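Packaging protein UL32 (Human herpesvirus 8 type M, PDB 6XF9) probably helps bring newly made capsids to nuclear replication compartments, so controlling cleavage and packaging of viral DNA, and assembles as a zinc-binding pentameric ring. Local coordinates at residues H43-P48 against M123-Q128; S91-A96 against C278-T283; K221-P226 against V346-L351; V295-E300 against R352-G357; K426-A431 against L439-E444. All coordinates share one frame; numbering follows the deposited sequence.

Contact 1 (H43-P48 against M123-Q128)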
# COMPACT_ATOMS: atom_id res chain seq x y z
N HIS D 43 -24.48 6.35 -28.94
CA HIS D 43 -23.15 6.49 -28.36
C HIS D 43 -22.68 7.94 -28.43
O HIS D 43 -21.92 8.40 -27.56
CB HIS D 43 -22.16 5.56 -29.08
CG HIS D 43 -20.80 5.54 -28.46
ND1 HIS D 43 -20.36 4.49 -27.68
CD2 HIS D 43 -19.80 6.46 -28.47
CE1 HIS D 43 -19.14 4.75 -27.25
NE2 HIS D 43 -18.78 5.94 -27.71
N GLN D 44 -23.10 8.66 -29.47
CA GLN D 44 -22.78 10.08 -29.59
C GLN D 44 -23.53 10.93 -28.57
O GLN D 44 -23.01 11.93 -28.09
CB GLN D 44 -23.07 10.57 -31.00
CG GLN D 44 -22.52 11.96 -31.27
CD GLN D 44 -22.85 12.44 -32.66
OE1 GLN D 44 -23.94 12.16 -33.20
NE2 GLN D 44 -21.92 13.19 -33.26
N SER D 45 -24.77 10.55 -28.25
CA SER D 45 -25.52 11.31 -27.25
C SER D 45 -24.89 11.19 -25.87
O SER D 45 -25.04 12.11 -25.05
CB SER D 45 -26.97 10.85 -27.21
OG SER D 45 -27.62 11.07 -28.45
N LEU D 46 -24.18 10.09 -25.60
CA LEU D 46 -23.56 9.84 -24.30
C LEU D 46 -22.13 10.35 -24.22
O LEU D 46 -21.36 9.91 -23.36
CB LEU D 46 -23.63 8.35 -23.97
CG LEU D 46 -25.09 7.95 -23.77
CD1 LEU D 46 -25.31 6.47 -23.98
CD2 LEU D 46 -25.53 8.34 -22.38
N GLN D 47 -21.76 11.27 -25.10
CA GLN D 47 -20.45 11.80 -24.76
C GLN D 47 -20.57 13.15 -24.04
O GLN D 47 -21.48 13.94 -24.34
CB GLN D 47 -19.58 11.94 -26.00
CG GLN D 47 -19.09 10.56 -26.46
CD GLN D 47 -18.61 10.51 -27.90
OE1 GLN D 47 -18.79 11.47 -28.67
NE2 GLN D 47 -17.96 9.40 -28.26
N PRO D 48 -19.73 13.37 -23.03
CA PRO D 48 -19.98 14.46 -22.07
C PRO D 48 -20.02 15.86 -22.68
O PRO D 48 -20.58 16.78 -22.06
CB PRO D 48 -18.83 14.31 -21.07
CG PRO D 48 -18.56 12.83 -21.09
CD PRO D 48 -18.75 12.40 -22.51
N MET D 123 -33.90 10.18 -29.99
CA MET D 123 -33.89 8.78 -29.60
C MET D 123 -34.19 8.64 -28.12
O MET D 123 -34.10 9.60 -27.35
CB MET D 123 -32.55 8.15 -29.92
CG MET D 123 -32.33 8.25 -31.39
SD MET D 123 -31.79 6.69 -32.03
CE MET D 123 -31.54 7.17 -33.73
N GLY D 124 -34.52 7.40 -27.74
CA GLY D 124 -34.80 7.10 -26.34
C GLY D 124 -33.73 7.62 -25.41
O GLY D 124 -34.03 8.16 -24.35
N ILE D 125 -32.47 7.48 -25.80
CA ILE D 125 -31.41 7.96 -24.92
C ILE D 125 -31.52 9.47 -24.75
O ILE D 125 -31.22 9.99 -23.67
CB ILE D 125 -30.03 7.52 -25.45
CG1 ILE D 125 -28.98 7.65 -24.35
CG2 ILE D 125 -29.63 8.34 -26.68
CD1 ILE D 125 -29.38 6.96 -23.08
N ASP D 126 -31.98 10.19 -25.78
CA ASP D 126 -32.06 11.65 -25.67
C ASP D 126 -33.16 12.08 -24.71
O ASP D 126 -32.98 13.04 -23.94
CB ASP D 126 -32.30 12.27 -27.04
CG ASP D 126 -31.21 11.94 -28.04
OD1 ASP D 126 -30.04 12.27 -27.74
OD2 ASP D 126 -31.54 11.36 -29.11
N LEU D 127 -34.31 11.38 -24.74
CA LEU D 127 -35.39 11.62 -23.78
C LEU D 127 -34.95 11.27 -22.36
O LEU D 127 -35.25 12.00 -21.41
CB LEU D 127 -36.62 10.81 -24.17
CG LEU D 127 -37.21 11.17 -25.53
CD1 LEU D 127 -38.28 10.17 -25.93
CD2 LEU D 127 -37.78 12.58 -25.54
N GLN D 128 -34.30 10.11 -22.19
CA GLN D 128 -33.80 9.70 -20.87
C GLN D 128 -32.80 10.71 -20.30
O GLN D 128 -32.86 11.06 -19.12
CB GLN D 128 -33.13 8.34 -21.00
CG GLN D 128 -34.05 7.20 -21.22
CD GLN D 128 -33.34 5.89 -21.02
OE1 GLN D 128 -33.17 5.43 -19.89
NE2 GLN D 128 -32.86 5.29 -22.10

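Contact 2 (S91-A96 against C278-T283)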
# COMPACT_ATOMS: atom_id res chain seq x y z
N SER D 91 -41.85 5.57 -18.34
CA SER D 91 -41.70 7.01 -18.16
C SER D 91 -41.07 7.65 -19.38
O SER D 91 -41.35 8.82 -19.67
CB SER D 91 -40.88 7.34 -16.92
OG SER D 91 -41.36 6.63 -15.79
N THR D 92 -40.20 6.92 -20.10
CA THR D 92 -39.64 7.45 -21.34
C THR D 92 -40.68 7.48 -22.45
O THR D 92 -40.78 8.46 -23.19
CB THR D 92 -38.44 6.61 -21.75
OG1 THR D 92 -37.50 6.61 -20.68
CG2 THR D 92 -37.78 7.16 -23.03
N MET D 93 -41.48 6.41 -22.55
CA MET D 93 -42.58 6.35 -23.51
C MET D 93 -43.55 7.51 -23.29
O MET D 93 -43.90 8.22 -24.24
CB MET D 93 -43.29 5.00 -23.36
CG MET D 93 -44.36 4.65 -24.39
SD MET D 93 -43.81 4.62 -26.12
CE MET D 93 -45.12 3.60 -26.77
N ALA D 94 -43.99 7.70 -22.04
CA ALA D 94 -44.94 8.77 -21.71
C ALA D 94 -44.37 10.15 -22.00
O ALA D 94 -45.09 11.03 -22.50
CB ALA D 94 -45.35 8.67 -20.24
N ALA D 95 -43.11 10.39 -21.64
CA ALA D 95 -42.51 11.67 -22.00
C ALA D 95 -42.39 11.82 -23.52
O ALA D 95 -42.49 12.93 -24.04
CB ALA D 95 -41.14 11.80 -21.34
N ALA D 96 -42.17 10.72 -24.24
CA ALA D 96 -42.16 10.81 -25.70
C ALA D 96 -43.52 11.23 -26.22
O ALA D 96 -43.64 12.22 -26.95
CB ALA D 96 -41.77 9.47 -26.32
N CYS D 278 -35.29 -1.72 -25.38
CA CYS D 278 -34.51 -1.52 -24.16
C CYS D 278 -33.61 -0.30 -24.23
O CYS D 278 -33.10 0.12 -23.19
CB CYS D 278 -33.67 -2.77 -23.86
SG CYS D 278 -32.51 -3.23 -25.17
N LEU D 279 -33.41 0.29 -25.41
CA LEU D 279 -32.64 1.52 -25.52
C LEU D 279 -33.43 2.73 -25.04
O LEU D 279 -32.96 3.86 -25.21
CB LEU D 279 -32.16 1.73 -26.96
CG LEU D 279 -31.20 0.66 -27.46
CD1 LEU D 279 -30.82 0.88 -28.92
CD2 LEU D 279 -29.95 0.64 -26.59
N MET D 280 -34.63 2.50 -24.49
CA MET D 280 -35.39 3.53 -23.79
C MET D 280 -35.39 3.34 -22.27
O MET D 280 -36.01 4.15 -21.57
CB MET D 280 -36.83 3.55 -24.28
CG MET D 280 -37.01 4.19 -25.63
SD MET D 280 -38.65 3.81 -26.22
CE MET D 280 -39.65 4.95 -25.28
N HIS D 281 -34.72 2.34 -21.77
CA HIS D 281 -34.59 1.91 -20.39
C HIS D 281 -33.21 2.33 -19.87
O HIS D 281 -32.27 2.47 -20.66
CB HIS D 281 -34.73 0.39 -20.30
CG HIS D 281 -34.96 -0.10 -18.91
ND1 HIS D 281 -33.94 -0.26 -18.00
CD2 HIS D 281 -36.10 -0.49 -18.28
CE1 HIS D 281 -34.44 -0.69 -16.85
NE2 HIS D 281 -35.75 -0.84 -17.00
N PRO D 282 -33.04 2.56 -18.57
CA PRO D 282 -31.72 3.01 -18.07
C PRO D 282 -30.55 2.05 -18.33
O PRO D 282 -29.41 2.52 -18.44
CB PRO D 282 -31.97 3.22 -16.57
CG PRO D 282 -33.42 2.75 -16.30
CD PRO D 282 -34.11 2.88 -17.61
N THR D 283 -30.77 0.74 -18.38
CA THR D 283 -29.66 -0.19 -18.51
C THR D 283 -29.30 -0.54 -19.96
O THR D 283 -28.32 -1.26 -20.19
CB THR D 283 -29.97 -1.47 -17.73
OG1 THR D 283 -30.98 -2.18 -18.44
CG2 THR D 283 -30.50 -1.13 -16.36

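Contact 3 (K221-P226 against V346-L351)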
# COMPACT_ATOMS: atom_id res chain seq x y z
N LYS D 221 -56.62 8.36 -14.00
CA LYS D 221 -56.40 8.19 -15.42
C LYS D 221 -56.18 6.72 -15.78
O LYS D 221 -55.98 5.87 -14.90
CB LYS D 221 -55.22 9.05 -15.84
CG LYS D 221 -55.39 10.48 -15.40
CD LYS D 221 -54.40 11.39 -16.11
CE LYS D 221 -53.05 11.30 -15.49
NZ LYS D 221 -52.22 12.49 -15.80
N PRO D 222 -56.22 6.38 -17.07
CA PRO D 222 -56.09 4.97 -17.47
C PRO D 222 -54.72 4.36 -17.16
O PRO D 222 -53.68 5.00 -17.30
CB PRO D 222 -56.33 5.01 -18.98
CG PRO D 222 -57.05 6.30 -19.24
CD PRO D 222 -56.57 7.25 -18.20
N SER D 223 -54.74 3.09 -16.77
CA SER D 223 -53.52 2.35 -16.52
C SER D 223 -52.75 2.16 -17.81
O SER D 223 -53.33 1.82 -18.85
CB SER D 223 -53.84 0.99 -15.91
OG SER D 223 -52.82 0.05 -16.23
N LEU D 224 -51.44 2.37 -17.75
CA LEU D 224 -50.59 2.15 -18.91
C LEU D 224 -50.10 0.72 -19.03
O LEU D 224 -49.36 0.41 -19.97
CB LEU D 224 -49.39 3.11 -18.89
CG LEU D 224 -49.73 4.59 -18.75
CD1 LEU D 224 -48.51 5.47 -18.86
CD2 LEU D 224 -50.75 4.98 -19.80
N LEU D 225 -50.47 -0.15 -18.09
CA LEU D 225 -50.03 -1.54 -18.16
C LEU D 225 -50.29 -2.23 -19.49
O LEU D 225 -49.37 -2.91 -19.99
CB LEU D 225 -50.69 -2.35 -17.04
CG LEU D 225 -49.86 -2.40 -15.79
CD1 LEU D 225 -50.52 -3.30 -14.76
CD2 LEU D 225 -48.51 -2.92 -16.20
N PRO D 226 -51.47 -2.09 -20.13
CA PRO D 226 -51.65 -2.78 -21.42
C PRO D 226 -50.62 -2.35 -22.45
O PRO D 226 -50.09 -3.21 -23.18
CB PRO D 226 -53.08 -2.38 -21.82
CG PRO D 226 -53.75 -2.10 -20.51
CD PRO D 226 -52.71 -1.41 -19.71
N VAL D 346 -55.29 -4.52 -3.81
CA VAL D 346 -55.15 -4.09 -5.20
C VAL D 346 -56.48 -4.39 -5.88
O VAL D 346 -56.93 -5.54 -5.90
CB VAL D 346 -53.99 -4.81 -5.90
CG1 VAL D 346 -53.88 -4.36 -7.36
CG2 VAL D 346 -52.67 -4.59 -5.17
N SER D 347 -57.13 -3.34 -6.41
CA SER D 347 -58.41 -3.55 -7.07
C SER D 347 -58.19 -4.13 -8.46
O SER D 347 -58.70 -5.21 -8.79
CB SER D 347 -59.21 -2.25 -7.11
OG SER D 347 -58.89 -1.46 -8.24
N ASP D 348 -57.45 -3.40 -9.31
CA ASP D 348 -57.16 -3.85 -10.67
C ASP D 348 -56.54 -5.24 -10.65
O ASP D 348 -55.39 -5.41 -10.23
CB ASP D 348 -56.19 -2.89 -11.38
CG ASP D 348 -56.01 -3.24 -12.85
OD1 ASP D 348 -56.21 -4.42 -13.22
OD2 ASP D 348 -55.57 -2.35 -13.63
N PRO D 349 -57.26 -6.25 -11.15
CA PRO D 349 -56.70 -7.61 -11.15
C PRO D 349 -55.53 -7.81 -12.11
O PRO D 349 -54.82 -8.81 -11.97
CB PRO D 349 -57.90 -8.48 -11.53
CG PRO D 349 -58.75 -7.58 -12.35
CD PRO D 349 -58.58 -6.20 -11.79
N LEU D 350 -55.32 -6.95 -13.10
CA LEU D 350 -54.14 -7.11 -13.96
C LEU D 350 -52.86 -6.82 -13.18
O LEU D 350 -51.94 -7.65 -13.14
CB LEU D 350 -54.23 -6.20 -15.19
CG LEU D 350 -53.06 -6.37 -16.16
CD1 LEU D 350 -52.98 -7.78 -16.69
CD2 LEU D 350 -53.14 -5.38 -17.30
N LEU D 351 -52.79 -5.67 -12.51
CA LEU D 351 -51.62 -5.36 -11.70
C LEU D 351 -51.39 -6.44 -10.67
O LEU D 351 -50.27 -6.92 -10.50
CB LEU D 351 -51.82 -4.02 -10.99
CG LEU D 351 -50.71 -3.64 -10.02
CD1 LEU D 351 -49.42 -3.43 -10.79
CD2 LEU D 351 -51.11 -2.40 -9.25

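Contact 4 (V295-E300 against R352-G357). With ZN (zinc ion), chain P.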
# COMPACT_ATOMS: atom_id res chain seq x y z
N VAL D 295 -34.32 -5.36 -16.88
CA VAL D 295 -35.50 -4.51 -16.92
C VAL D 295 -36.43 -4.97 -15.80
O VAL D 295 -36.99 -6.06 -15.86
CB VAL D 295 -36.21 -4.57 -18.28
CG1 VAL D 295 -37.49 -3.76 -18.24
CG2 VAL D 295 -35.31 -4.03 -19.36
N CYS D 296 -36.61 -4.15 -14.78
CA CYS D 296 -37.46 -4.53 -13.67
C CYS D 296 -38.91 -4.23 -13.98
O CYS D 296 -39.26 -3.11 -14.36
CB CYS D 296 -37.03 -3.79 -12.42
SG CYS D 296 -38.16 -4.04 -11.05
N LEU D 297 -39.77 -5.25 -13.84
CA LEU D 297 -41.17 -5.05 -14.22
C LEU D 297 -41.92 -4.25 -13.18
O LEU D 297 -42.82 -3.49 -13.53
CB LEU D 297 -41.89 -6.38 -14.41
CG LEU D 297 -41.84 -6.95 -15.81
CD1 LEU D 297 -42.32 -8.40 -15.74
CD2 LEU D 297 -42.74 -6.12 -16.69
N LEU D 298 -41.56 -4.40 -11.90
CA LEU D 298 -42.24 -3.66 -10.85
C LEU D 298 -41.91 -2.17 -10.91
O LEU D 298 -42.69 -1.35 -10.41
CB LEU D 298 -41.88 -4.24 -9.48
CG LEU D 298 -42.11 -5.75 -9.38
CD1 LEU D 298 -41.64 -6.29 -8.06
CD2 LEU D 298 -43.58 -6.00 -9.53
N CYS D 299 -40.76 -1.80 -11.45
CA CYS D 299 -40.49 -0.38 -11.67
C CYS D 299 -41.33 0.16 -12.81
O CYS D 299 -41.71 1.34 -12.79
CB CYS D 299 -39.01 -0.13 -11.94
SG CYS D 299 -37.92 -0.18 -10.47
N GLU D 300 -41.59 -0.65 -13.84
CA GLU D 300 -42.54 -0.22 -14.86
C GLU D 300 -43.90 0.04 -14.22
O GLU D 300 -44.52 1.07 -14.47
CB GLU D 300 -42.67 -1.30 -15.94
CG GLU D 300 -41.35 -1.72 -16.56
CD GLU D 300 -40.59 -0.58 -17.19
OE1 GLU D 300 -41.24 0.28 -17.79
OE2 GLU D 300 -39.34 -0.52 -17.05
N ARG D 352 -52.46 -6.88 -10.02
CA ARG D 352 -52.35 -7.93 -9.01
C ARG D 352 -51.77 -9.20 -9.59
O ARG D 352 -50.87 -9.81 -8.99
CB ARG D 352 -53.73 -8.14 -8.39
CG ARG D 352 -53.86 -9.14 -7.30
CD ARG D 352 -55.33 -9.15 -6.99
NE ARG D 352 -55.75 -10.20 -6.08
CZ ARG D 352 -56.65 -10.02 -5.12
NH1 ARG D 352 -57.00 -11.03 -4.32
NH2 ARG D 352 -57.19 -8.82 -4.95
N GLU D 353 -52.25 -9.63 -10.75
CA GLU D 353 -51.73 -10.86 -11.35
C GLU D 353 -50.30 -10.70 -11.85
O GLU D 353 -49.54 -11.67 -11.83
CB GLU D 353 -52.67 -11.33 -12.47
CG GLU D 353 -52.21 -12.61 -13.14
CD GLU D 353 -53.27 -13.18 -14.05
OE1 GLU D 353 -54.30 -12.49 -14.25
OE2 GLU D 353 -53.06 -14.30 -14.59
N LEU D 354 -49.92 -9.51 -12.33
CA LEU D 354 -48.54 -9.30 -12.76
C LEU D 354 -47.59 -9.44 -11.58
O LEU D 354 -46.58 -10.15 -11.66
CB LEU D 354 -48.40 -7.94 -13.44
CG LEU D 354 -47.14 -7.64 -14.25
CD1 LEU D 354 -47.42 -6.44 -15.14
CD2 LEU D 354 -45.91 -7.36 -13.36
N ILE D 355 -47.87 -8.71 -10.49
CA ILE D 355 -47.03 -8.76 -9.30
C ILE D 355 -46.90 -10.19 -8.79
O ILE D 355 -45.80 -10.65 -8.46
CB ILE D 355 -47.59 -7.81 -8.22
CG1 ILE D 355 -47.45 -6.34 -8.67
CG2 ILE D 355 -46.91 -8.04 -6.87
CD1 ILE D 355 -48.07 -5.34 -7.70
N ARG D 356 -48.01 -10.92 -8.73
CA ARG D 356 -48.00 -12.29 -8.24
C ARG D 356 -47.32 -13.26 -9.19
O ARG D 356 -46.96 -14.36 -8.78
CB ARG D 356 -49.42 -12.75 -7.95
CG ARG D 356 -50.04 -11.91 -6.85
CD ARG D 356 -51.39 -12.44 -6.48
NE ARG D 356 -51.30 -13.83 -6.05
CZ ARG D 356 -52.34 -14.65 -5.93
NH1 ARG D 356 -53.56 -14.19 -6.20
NH2 ARG D 356 -52.17 -15.90 -5.53
N GLY D 357 -47.21 -12.90 -10.47
CA GLY D 357 -46.48 -13.72 -11.42
C GLY D 357 -44.99 -13.51 -11.41
O GLY D 357 -44.25 -14.37 -11.91
ZN ZN P . -37.58 -2.32 -9.61

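Contact 5 (K426-A431 against L439-E444)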
# COMPACT_ATOMS: atom_id res chain seq x y z
N LYS D 426 -25.25 0.31 -11.22
CA LYS D 426 -25.86 -0.40 -12.35
C LYS D 426 -24.85 -0.59 -13.48
O LYS D 426 -24.98 -1.53 -14.28
CB LYS D 426 -27.10 0.34 -12.84
CG LYS D 426 -28.22 0.38 -11.82
CD LYS D 426 -28.48 -0.99 -11.20
CE LYS D 426 -29.46 -1.77 -12.03
NZ LYS D 426 -29.50 -3.20 -11.67
N GLY D 427 -23.88 0.31 -13.58
CA GLY D 427 -22.86 0.19 -14.62
C GLY D 427 -21.88 -0.93 -14.37
O GLY D 427 -21.52 -1.67 -15.29
N LEU D 428 -21.39 -1.06 -13.13
CA LEU D 428 -20.49 -2.16 -12.86
C LEU D 428 -21.20 -3.50 -13.03
O LEU D 428 -20.59 -4.49 -13.43
CB LEU D 428 -19.88 -2.04 -11.46
CG LEU D 428 -20.72 -2.15 -10.20
CD1 LEU D 428 -21.13 -3.58 -9.89
CD2 LEU D 428 -19.92 -1.63 -9.04
N GLN D 429 -22.51 -3.51 -12.80
CA GLN D 429 -23.36 -4.69 -12.90
C GLN D 429 -23.67 -5.10 -14.34
O GLN D 429 -24.03 -6.25 -14.58
CB GLN D 429 -24.64 -4.40 -12.11
CG GLN D 429 -25.33 -5.57 -11.53
CD GLN D 429 -26.47 -5.14 -10.65
OE1 GLN D 429 -26.92 -4.01 -10.73
NE2 GLN D 429 -26.95 -6.04 -9.79
N ASN D 430 -23.60 -4.17 -15.29
CA ASN D 430 -24.00 -4.44 -16.67
C ASN D 430 -22.86 -4.21 -17.66
O ASN D 430 -23.12 -4.18 -18.87
CB ASN D 430 -25.19 -3.56 -17.07
CG ASN D 430 -26.50 -3.93 -16.38
OD1 ASN D 430 -27.00 -5.07 -16.47
ND2 ASN D 430 -27.07 -2.96 -15.65
N ALA D 431 -21.62 -4.08 -17.20
CA ALA D 431 -20.50 -3.73 -18.08
C ALA D 431 -19.20 -4.02 -17.36
O ALA D 431 -19.14 -4.09 -16.13
CB ALA D 431 -20.55 -2.26 -18.52
N LEU D 439 -15.09 -2.13 -6.56
CA LEU D 439 -15.27 -2.26 -5.12
C LEU D 439 -15.22 -0.90 -4.43
O LEU D 439 -15.70 -0.76 -3.30
CB LEU D 439 -14.18 -3.18 -4.56
CG LEU D 439 -14.09 -4.57 -5.20
CD1 LEU D 439 -12.96 -5.36 -4.55
CD2 LEU D 439 -15.42 -5.31 -5.13
N ASP D 440 -14.69 0.11 -5.12
CA ASP D 440 -14.72 1.48 -4.64
C ASP D 440 -16.12 2.07 -4.71
O ASP D 440 -16.57 2.79 -3.80
CB ASP D 440 -13.73 2.31 -5.46
CG ASP D 440 -12.37 2.38 -4.80
OD1 ASP D 440 -12.35 2.54 -3.55
OD2 ASP D 440 -11.33 2.24 -5.51
N ILE D 441 -16.81 1.84 -5.83
CA ILE D 441 -18.20 2.25 -5.96
C ILE D 441 -19.05 1.60 -4.88
O ILE D 441 -19.80 2.28 -4.16
CB ILE D 441 -18.70 1.91 -7.37
CG1 ILE D 441 -17.91 2.72 -8.40
CG2 ILE D 441 -20.16 2.19 -7.48
CD1 ILE D 441 -18.16 2.33 -9.85
N ILE D 442 -18.91 0.29 -4.71
CA ILE D 442 -19.72 -0.45 -3.75
C ILE D 442 -19.54 0.10 -2.33
O ILE D 442 -20.51 0.19 -1.57
CB ILE D 442 -19.39 -1.95 -3.83
CG1 ILE D 442 -20.02 -2.53 -5.08
CG2 ILE D 442 -19.88 -2.65 -2.58
CD1 ILE D 442 -19.57 -3.92 -5.41
N ARG D 443 -18.31 0.43 -1.94
CA ARG D 443 -18.12 0.93 -0.57
C ARG D 443 -18.65 2.35 -0.42
O ARG D 443 -19.22 2.69 0.63
CB ARG D 443 -16.65 0.75 -0.13
CG ARG D 443 -15.70 1.92 -0.13
CD ARG D 443 -14.35 1.55 0.56
NE ARG D 443 -13.73 0.33 0.02
CZ ARG D 443 -13.64 -0.84 0.67
NH1 ARG D 443 -14.12 -0.96 1.90
NH2 ARG D 443 -13.06 -1.89 0.08
N GLU D 444 -18.47 3.21 -1.41
CA GLU D 444 -19.06 4.55 -1.30
C GLU D 444 -20.59 4.50 -1.37
O GLU D 444 -21.28 5.27 -0.70
CB GLU D 444 -18.51 5.47 -2.40
CG GLU D 444 -19.00 6.91 -2.32
CD GLU D 444 -18.63 7.62 -1.02
OE1 GLU D 444 -17.65 7.20 -0.37
OE2 GLU D 444 -19.29 8.63 -0.66

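Contact 1 (H43-P48 against M123-Q128)
Ser45, on the last turn of helix 37-45, meets Ile125 and Asp126 at the start of helix 124-133. Its CB rests against the branch methyl CG2 of Ile125 at 3.7 Å and passes close to the carboxylate. One bond further out, OG lies 2.8 Å from Asp126 OD1, on its syn side but 23° out of the carboxylate plane. Gln41 O, a turn earlier in the serine's own helix, is a second acceptor near OG, so the two must share or compete for its one proton.

Beside this polar pair, Leu46 adds an apolar one: its CD1 lies 3.9 Å from Ile125 CG1, and the two side chains cross at a slant. Ile125 can serve both neighbours because CG1 is anti to the backbone N (chi1 -163°), which sends its two branches to different residues.

The other oxygen, Asp126 OD2, accepts from Met123 N at 2.8 Å through its anti lone pair; an aspartate thus takes the N-H of the N-cap residue three positions before it. With polar partners at both oxygens beside a helix N terminus, the carboxylate is probably stabilised as an anion, and it probably helps to hold the first turn of the helix that carries the zinc ligand His130.

Contact 2 (S91-A96 against C278-T283)
Met280 meets Thr92 through both its backbone and its side chain. Its carbonyl O lies 3.0 Å from Thr92 OG1, though the hydroxyl also has Cys88 O, just before the helix, as a partner, and which of the two receives its proton is not settled. The methionine chain then runs to the helix: CE reaches 3.7 Å from Thr92 CG2 and 3.6 Å from Met93 N, with Met93 CB a little further off at 4.1 Å. The bend at the sulfur (chi3 77°) turns this terminal methyl against the helix backbone, while the threonine and methionine side chains pass at a slant.

In the next shell, a 3-10 turn over residues 278-280 presents Met280, and His281 N closes it by donating to Cys278 O at 3.1 Å. Pro282 CD sits over one face of the His281 ring, toward its rim, and Thr283 N makes a weak bond to ND1 at that ring's edge. Leu20 of helix 14-22 also packs on Met280, and Gln128 of helix 124-133 on Thr92.

This is a buried loop-on-helix packing near the centre of the chain. A 3-10 turn from the connection between strands 271-272 and 288-289 docks near the start of helix 89-106, joining that helix to a loop from the middle of the chain in a fold whose regular structure is almost all helix.

Contact 3 (K221-P226 against V346-L351)
Leu225 and Ser223 face Leu350, Leu351 and Asp348 where two helices begin, each led in by a side-chain turn: an ST turn at Ser223 and an Asx turn at Asp348. The helices are 225-235 and 349-357.

The polar interactions lie within each segment. Ser223 OG accepts from Leu225 N at 3.0 Å, with an N-H...O angle of 151°. Asp348, at the N-cap, takes the amide of Leu350 on OD1 at 2.7 Å, met on the anti side and 33° out of the carboxylate plane. Its second oxygen is held by His305 NE2, so the capping group is fixed from two directions. Between the two turns Ser223 CB comes only to 4.4 Å from Asp348 OD2, a loose approach.

Apolar packing therefore does the joining, and Leu225 is its hub. Leu350, with CG anti to its backbone N (chi1 -177°), extends toward the other helix and sets CD2 at 3.9 Å from Leu225 CB. His305 also packs against Leu225 and Leu351. The isopropyl end of Leu225 rests on the start of helix 349-357, where its CD1 lies 3.8 Å from Leu351 CA and 4.1 Å from Leu351 CB.

Contact 4 (V295-E300 against R352-G357)
Leu297 and Leu298, which pack on Leu354 and Ile355 of helix 349-357, are the two middle residues of a CxxC zinc motif, so one short segment grips a metal on one side and the apolar face of a helix on another. Leu298 makes the nearer approach: its CD2 reaches Ile355 CG1 at 4.0 Å, the two side chains crossing at about a right angle. Its CG lies anti to the carbonyl carbon (chi1 -52°), and the outer methyl comes closer to the helix than the CB does. Leu297 meets Leu354 more loosely, with CB 4.3 Å from Leu354 CD2.

Cys296 SG and Cys299 SG each bind the zinc ion at 2.3 Å. The two thiolates converge on the metal from different first torsions: SG is anti to the backbone N in Cys296 (chi1 172°) but anti to the carbonyl carbon in Cys299. His366 and Cys373 complete the site of three cysteines and one histidine, and Leu298 also touches His366, so this leucine lies between the metal site and helix 349-357.

Cys296 is in addition the N-cap of helix 297-304, its sulfur accepting from Cys299 N at 3.5 Å. Further along that helix, both carboxylate oxygens of Glu300 take backbone amides, from Trp89 and Thr90, at the start of helix 89-106.

A thiolate that binds zinc, accepts an amide N-H and lies at a helix N terminus is probably stabilised as an anion by all three, while across these two segments the join is purely apolar packing.

Contact 5 (K426-A431 against L439-E444)
Leu428 and Ile441 mark the closest backbone approach, their CA atoms 8.5 Å apart, between the end of helix 416-430 and the early turns of helix 435-451. The two segments run roughly antiparallel and a short turn connects them, which makes a helical hairpin. At that spacing one leucine spans the gap.

Leu428 carries its CG between the backbone N and the carbonyl carbon (chi1 66°), a position rarely adopted within a helix. From there CD2 enters between the two isoleucines, 4.1 Å from Ile441 CB and also 4.1 Å from Ile442 CG1. It slides past Ile441 in the opposite direction, but meets Ile442 at about a right angle. The isoleucines share one conformation, each with CG1 anti to the carbonyl carbon.

The polar groups of the first segment turn to other partners. Lys426 NZ donates to Gln429 OE1 at 2.9 Å, from well above the carbonyl plane, and forms a salt bridge with Asp370. Asn430 OD1 holds Arg287 NE, and its ND2 bonds weakly to Lys426 O.

Ser463 and His458 lie against Leu428 and Ile442 respectively, and Thr175 of a neighbouring subunit packs on Leu439 and Ile442. Between these two segments the contact is thus wholly aliphatic, with no directional bond across it, and Ile442 takes part both in the hairpin and in the subunit interface.

In the fold
From the N terminus, contact 1 closes the loop from helix 37-45 to helix 124-133. Contact 2 opens inside that loop, at helix 89-106, and ends at 278-283, so the two cross; they touch through Gln128 and His281. Contact 3 opens within the second loop and crosses it in turn, bringing 221-226 to helix 349-357. Contact 4 crosses contact 3, uses the same helix and brings in the CxxC segment. Contact 5 follows all of these as a short local hairpin. Contact 2 is central: His281 packs on Val295 and Glu300 of contact 4, and Thr283 on Asn430 of contact 5. None of the loops nests inside another.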